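Local coordinates for protein N-acetylneuraminic acid (Sialic acid) synthetase (Leptospira borgpetersenii serovar Hardjo-bovis, PDB 6NCS) that probably makes N-acylneuraminate (sialic acid) or its 9-phosphate as a NeuB-family synthase with a TIM-barrel fold, and binds manganese, at residues Pro25-Gly37 and Ala50-Tyr63. Sequence-based numbering, arbitrary orientation.
Sequences PVFIIAEAGLNHG and AADAKANAIKFQAY
Glu-31 and Lys-59 meet in a buried salt bridge, OE2 to NZ 2.8 Å, with the ammonium above the carboxylate plane. The lysine reaches it by curling: extended as far as CD, its chain bends at the last two torsions (chi3 78°, chi4 49°), laying CE against the same oxygen. Gln-61 takes the other carboxylate oxygen, its NE2 lying 2.9 Å from Glu-31 OE1; the donor keeps OE1 close to its amide plane yet approaches from above the carboxylate. Held at both oxygens, the carboxylate is probably restrained in its rotation beside His-231, a manganese ligand, while Lys-59 NZ also bonds Thr-106 and a bound citrate, probably from the crystallisation liquor, which is consistent with a pocket that accepts anions. The strands that carry these side chains pair in parallel: Ala-30 N bonds Ala-57 O (2.9 Å), Lys-59 N returns a bond to Ala-30 O, and Ala-32 N reaches Lys-59 O. Strands 27-33 and 57-62, joined through helix 40-52, form a beta-alpha-beta unit of the TIM barrel, and Ile-29, Glu-31, Ala-57 and Lys-59 share one face of the sheet. At the start of the ladder Asn-56 extends the pairing with its side chain, OD1 accepting Ile-28 N at 2.8 Å, while its CB sits over a face of the Phe-27 ring. Near the other end, a water bridges Gln-61 N, Gly-33 O and His-36 NE2. Ala-32 CB lies over one face of Phe-60, 3.7 Å from CE1, while His-36 CD2 meets the ring's edge; Met-46 of helix 40-52 packs on both Ala-32 and His-36, whose ND1 is held by Gly-38 N. Farther along, Leu-34 CD2 presses to 3.4 Å from CE1 of Tyr-63, whose hydroxyl bonds Val-79 O.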
loop_
_atom_site.group_PDB
_atom_site.type_symbol
_atom_site.label_atom_id
_atom_site.label_comp_id
_atom_site.label_asym_id
_atom_site.label_seq_id
_atom_site.Cartn_x
_atom_site.Cartn_y
_atom_site.Cartn_z
ATOM N N PRO A 25 7.294 13.348 6.397
ATOM C CA PRO A 25 6.954 12.123 7.127
ATOM C C PRO A 25 5.462 12.017 7.365
ATOM O O PRO A 25 4.743 13.019 7.416
ATOM C CB PRO A 25 7.697 12.275 8.461
ATOM C CG PRO A 25 8.790 13.239 8.181
ATOM C CD PRO A 25 8.276 14.167 7.128
ATOM N N VAL A 26 5.010 10.772 7.525
ATOM C CA VAL A 26 3.642 10.525 7.960
ATOM C C VAL A 26 3.428 11.155 9.322
ATOM O O VAL A 26 4.209 10.935 10.252
ATOM C CB VAL A 26 3.365 9.018 8.008
ATOM C CG1 VAL A 26 1.934 8.755 8.502
ATOM C CG2 VAL A 26 3.590 8.407 6.643
ATOM N N PHE A 27 2.355 11.929 9.445
ATOM C CA PHE A 27 1.982 12.593 10.687
ATOM C C PHE A 27 1.126 11.633 11.503
ATOM O O PHE A 27 0.059 11.215 11.043
ATOM C CB PHE A 27 1.219 13.871 10.338
ATOM C CG PHE A 27 0.949 14.766 11.495
ATOM C CD1 PHE A 27 1.939 15.613 11.975
ATOM C CD2 PHE A 27 -0.316 14.815 12.066
ATOM C CE1 PHE A 27 1.676 16.470 13.036
ATOM C CE2 PHE A 27 -0.589 15.673 13.133
ATOM C CZ PHE A 27 0.407 16.495 13.616
ATOM N N ILE A 28 1.592 11.258 12.696
ATOM C CA ILE A 28 0.932 10.217 13.498
ATOM C C ILE A 28 0.258 10.849 14.711
ATOM O O ILE A 28 0.915 11.518 15.519
ATOM C CB ILE A 28 1.927 9.128 13.922
ATOM C CG1 ILE A 28 2.455 8.414 12.671
ATOM C CG2 ILE A 28 1.227 8.094 14.830
ATOM C CD1 ILE A 28 3.576 7.444 12.933
ATOM N N ILE A 29 -1.047 10.600 14.849
ATOM C CA ILE A 29 -1.889 11.177 15.895
ATOM C C ILE A 29 -2.287 10.059 16.842
ATOM O O ILE A 29 -2.882 9.067 16.411
ATOM C CB ILE A 29 -3.152 11.832 15.311
ATOM C CG1 ILE A 29 -2.800 13.015 14.401
ATOM C CG2 ILE A 29 -4.101 12.291 16.444
ATOM C CD1 ILE A 29 -3.883 13.260 13.323
ATOM N N ALA A 30 -1.993 10.233 18.130
ATOM C CA ALA A 30 -2.479 9.346 19.176
ATOM C C ALA A 30 -3.822 9.886 19.655
ATOM O O ALA A 30 -3.883 10.986 20.197
ATOM C CB ALA A 30 -1.466 9.283 20.320
ATOM N N GLU A 31 -4.906 9.136 19.423
ATOM C CA GLU A 31 -6.242 9.591 19.818
ATOM C C GLU A 31 -6.469 9.135 21.255
ATOM O O GLU A 31 -6.803 7.978 21.508
ATOM C CB GLU A 31 -7.304 9.061 18.849
ATOM C CG GLU A 31 -8.742 8.929 19.397
ATOM C CD GLU A 31 -9.446 10.256 19.640
ATOM O OE1 GLU A 31 -10.642 10.364 19.286
ATOM O OE2 GLU A 31 -8.815 11.184 20.190
ATOM N N ALA A 32 -6.242 10.048 22.206
ATOM C CA ALA A 32 -6.546 9.749 23.600
ATOM C C ALA A 32 -8.045 9.627 23.806
ATOM O O ALA A 32 -8.491 8.872 24.675
ATOM C CB ALA A 32 -5.977 10.829 24.519
ATOM N N GLY A 33 -8.820 10.373 23.028
ATOM C CA GLY A 33 -10.262 10.216 23.006
ATOM C C GLY A 33 -10.851 10.454 24.377
ATOM O O GLY A 33 -10.632 11.505 24.995
ATOM N N LEU A 34 -11.589 9.456 24.867
ATOM C CA LEU A 34 -12.194 9.490 26.191
ATOM C C LEU A 34 -11.559 8.485 27.142
ATOM O O LEU A 34 -12.070 8.278 28.245
ATOM C CB LEU A 34 -13.695 9.230 26.083
ATOM C CG LEU A 34 -14.441 10.262 25.232
ATOM C CD1 LEU A 34 -15.936 10.075 25.353
ATOM C CD2 LEU A 34 -14.048 11.663 25.648
ATOM N N ASN A 35 -10.448 7.862 26.739
ATOM C CA ASN A 35 -9.912 6.722 27.482
ATOM C C ASN A 35 -9.386 7.110 28.860
ATOM O O ASN A 35 -9.306 6.249 29.747
ATOM C CB ASN A 35 -8.824 6.041 26.635
ATOM C CG ASN A 35 -8.242 4.821 27.305
ATOM O OD1 ASN A 35 -7.177 4.885 27.909
ATOM N ND2 ASN A 35 -8.941 3.700 27.202
ATOM N N HIS A 36 -9.080 8.392 29.086
ATOM C CA HIS A 36 -8.659 8.842 30.410
ATOM C C HIS A 36 -9.806 8.868 31.417
ATOM O O HIS A 36 -9.556 8.983 32.621
ATOM C CB HIS A 36 -8.051 10.238 30.304
ATOM C CG HIS A 36 -8.911 11.191 29.539
ATOM N ND1 HIS A 36 -10.095 11.687 30.041
ATOM C CD2 HIS A 36 -8.796 11.687 28.284
ATOM C CE1 HIS A 36 -10.655 12.480 29.143
ATOM N NE2 HIS A 36 -9.885 12.498 28.068
ATOM N N GLY A 37 -11.053 8.796 30.956
ATOM C CA GLY A 37 -12.168 8.736 31.879
ATOM C C GLY A 37 -12.412 9.992 32.678
ATOM O O GLY A 37 -13.141 9.948 33.677
ATOM N N ALA A 50 2.931 9.253 25.219
ATOM C CA ALA A 50 2.802 9.452 23.774
ATOM C C ALA A 50 3.991 10.220 23.223
ATOM O O ALA A 50 4.447 9.956 22.103
ATOM C CB ALA A 50 1.507 10.200 23.448
ATOM N N ALA A 51 4.494 11.189 23.985
ATOM C CA ALA A 51 5.681 11.907 23.544
ATOM C C ALA A 51 6.889 10.985 23.550
ATOM O O ALA A 51 7.710 11.019 22.625
ATOM C CB ALA A 51 5.910 13.138 24.427
ATOM N N ASP A 52 6.991 10.123 24.564
ATOM C CA ASP A 52 8.088 9.165 24.613
ATOM C C ASP A 52 8.038 8.182 23.446
ATOM O O ASP A 52 9.091 7.723 22.984
ATOM C CB ASP A 52 8.064 8.422 25.949
ATOM C CG ASP A 52 9.139 7.364 26.046
ATOM O OD1 ASP A 52 10.329 7.730 26.170
ATOM O OD2 ASP A 52 8.792 6.163 25.999
ATOM N N ALA A 53 6.837 7.843 22.963
ATOM C CA ALA A 53 6.667 6.954 21.814
ATOM C C ALA A 53 6.962 7.643 20.488
ATOM O O ALA A 53 7.041 6.956 19.458
ATOM C CB ALA A 53 5.246 6.389 21.781
ATOM N N LYS A 54 7.128 8.969 20.514
ATOM C CA LYS A 54 7.464 9.820 19.367
ATOM C C LYS A 54 6.286 9.985 18.401
ATOM O O LYS A 54 6.484 10.230 17.204
ATOM C CB LYS A 54 8.706 9.322 18.617
ATOM C CG LYS A 54 9.951 9.082 19.494
ATOM C CD LYS A 54 10.325 10.316 20.286
ATOM C CE LYS A 54 11.467 10.024 21.245
ATOM N NZ LYS A 54 11.561 11.072 22.299
ATOM N N ALA A 55 5.059 9.892 18.907
ATOM C CA ALA A 55 3.909 10.351 18.138
ATOM C C ALA A 55 4.031 11.843 17.861
ATOM O O ALA A 55 4.595 12.599 18.662
ATOM C CB ALA A 55 2.605 10.077 18.903
ATOM N N ASN A 56 3.498 12.278 16.715
ATOM C CA ASN A 56 3.593 13.702 16.386
ATOM C C ASN A 56 2.606 14.534 17.182
ATOM O O ASN A 56 2.889 15.700 17.505
ATOM C CB ASN A 56 3.352 13.939 14.893
ATOM C CG ASN A 56 4.345 13.215 14.024
ATOM O OD1 ASN A 56 4.102 12.094 13.581
ATOM N ND2 ASN A 56 5.479 13.858 13.761
ATOM N N ALA A 57 1.454 13.960 17.505
ATOM C CA ALA A 57 0.390 14.717 18.138
ATOM C C ALA A 57 -0.409 13.803 19.052
ATOM O O ALA A 57 -0.457 12.588 18.845
ATOM C CB ALA A 57 -0.524 15.358 17.084
ATOM N N ILE A 58 -1.037 14.395 20.070
ATOM C CA ILE A 58 -2.024 13.691 20.883
ATOM C C ILE A 58 -3.319 14.499 20.868
ATOM O O ILE A 58 -3.303 15.732 20.977
ATOM C CB ILE A 58 -1.512 13.424 22.318
ATOM C CG1 ILE A 58 -2.531 12.616 23.123
ATOM C CG2 ILE A 58 -1.123 14.735 23.036
ATOM C CD1 ILE A 58 -1.982 12.024 24.412
ATOM N N LYS A 59 -4.440 13.795 20.693
ATOM C CA LYS A 59 -5.732 14.411 20.432
ATOM C C LYS A 59 -6.720 14.038 21.533
ATOM O O LYS A 59 -6.763 12.886 21.975
ATOM C CB LYS A 59 -6.279 13.964 19.065
ATOM C CG LYS A 59 -7.466 14.772 18.576
ATOM C CD LYS A 59 -8.037 14.179 17.288
ATOM C CE LYS A 59 -8.877 12.969 17.614
ATOM N NZ LYS A 59 -9.804 13.372 18.726
ATOM N N PHE A 60 -7.514 15.017 21.968
ATOM C CA PHE A 60 -8.545 14.830 22.987
ATOM C C PHE A 60 -9.906 15.175 22.375
ATOM O O PHE A 60 -10.007 15.478 21.184
ATOM C CB PHE A 60 -8.211 15.662 24.243
ATOM C CG PHE A 60 -6.999 15.150 24.998
ATOM C CD1 PHE A 60 -7.145 14.259 26.052
ATOM C CD2 PHE A 60 -5.715 15.535 24.630
ATOM C CE1 PHE A 60 -6.030 13.763 26.739
ATOM C CE2 PHE A 60 -4.594 15.048 25.306
ATOM C CZ PHE A 60 -4.754 14.165 26.366
ATOM N N GLN A 61 -10.971 15.077 23.169
ATOM C CA GLN A 61 -12.323 15.365 22.695
ATOM C C GLN A 61 -12.956 16.422 23.587
ATOM O O GLN A 61 -12.908 16.306 24.815
ATOM C CB GLN A 61 -13.206 14.110 22.673
ATOM C CG GLN A 61 -12.720 13.082 21.647
ATOM C CD GLN A 61 -13.559 11.821 21.607
ATOM O OE1 GLN A 61 -14.672 11.774 22.124
ATOM N NE2 GLN A 61 -13.006 10.772 21.000
ATOM N N ALA A 62 -13.560 17.432 22.960
ATOM C CA ALA A 62 -14.164 18.573 23.648
ATOM C C ALA A 62 -15.653 18.592 23.324
ATOM O O ALA A 62 -16.048 18.933 22.200
ATOM C CB ALA A 62 -13.489 19.880 23.223
ATOM N N TYR A 63 -16.488 18.231 24.301
ATOM C CA TYR A 63 -17.887 17.970 23.997
ATOM C C TYR A 63 -18.735 18.206 25.233
ATOM O O TYR A 63 -18.234 18.236 26.362
ATOM C CB TYR A 63 -18.099 16.524 23.516
ATOM C CG TYR A 63 -17.732 15.537 24.595
ATOM C CD1 TYR A 63 -16.403 15.221 24.846
ATOM C CD2 TYR A 63 -18.709 14.955 25.396
ATOM C CE1 TYR A 63 -16.059 14.350 25.869
ATOM C CE2 TYR A 63 -18.373 14.082 26.412
ATOM C CZ TYR A 63 -17.048 13.780 26.638
ATOM O OH TYR A 63 -16.711 12.915 27.653
HETATM O O HOH W 1 -10.838 14.010 25.765
#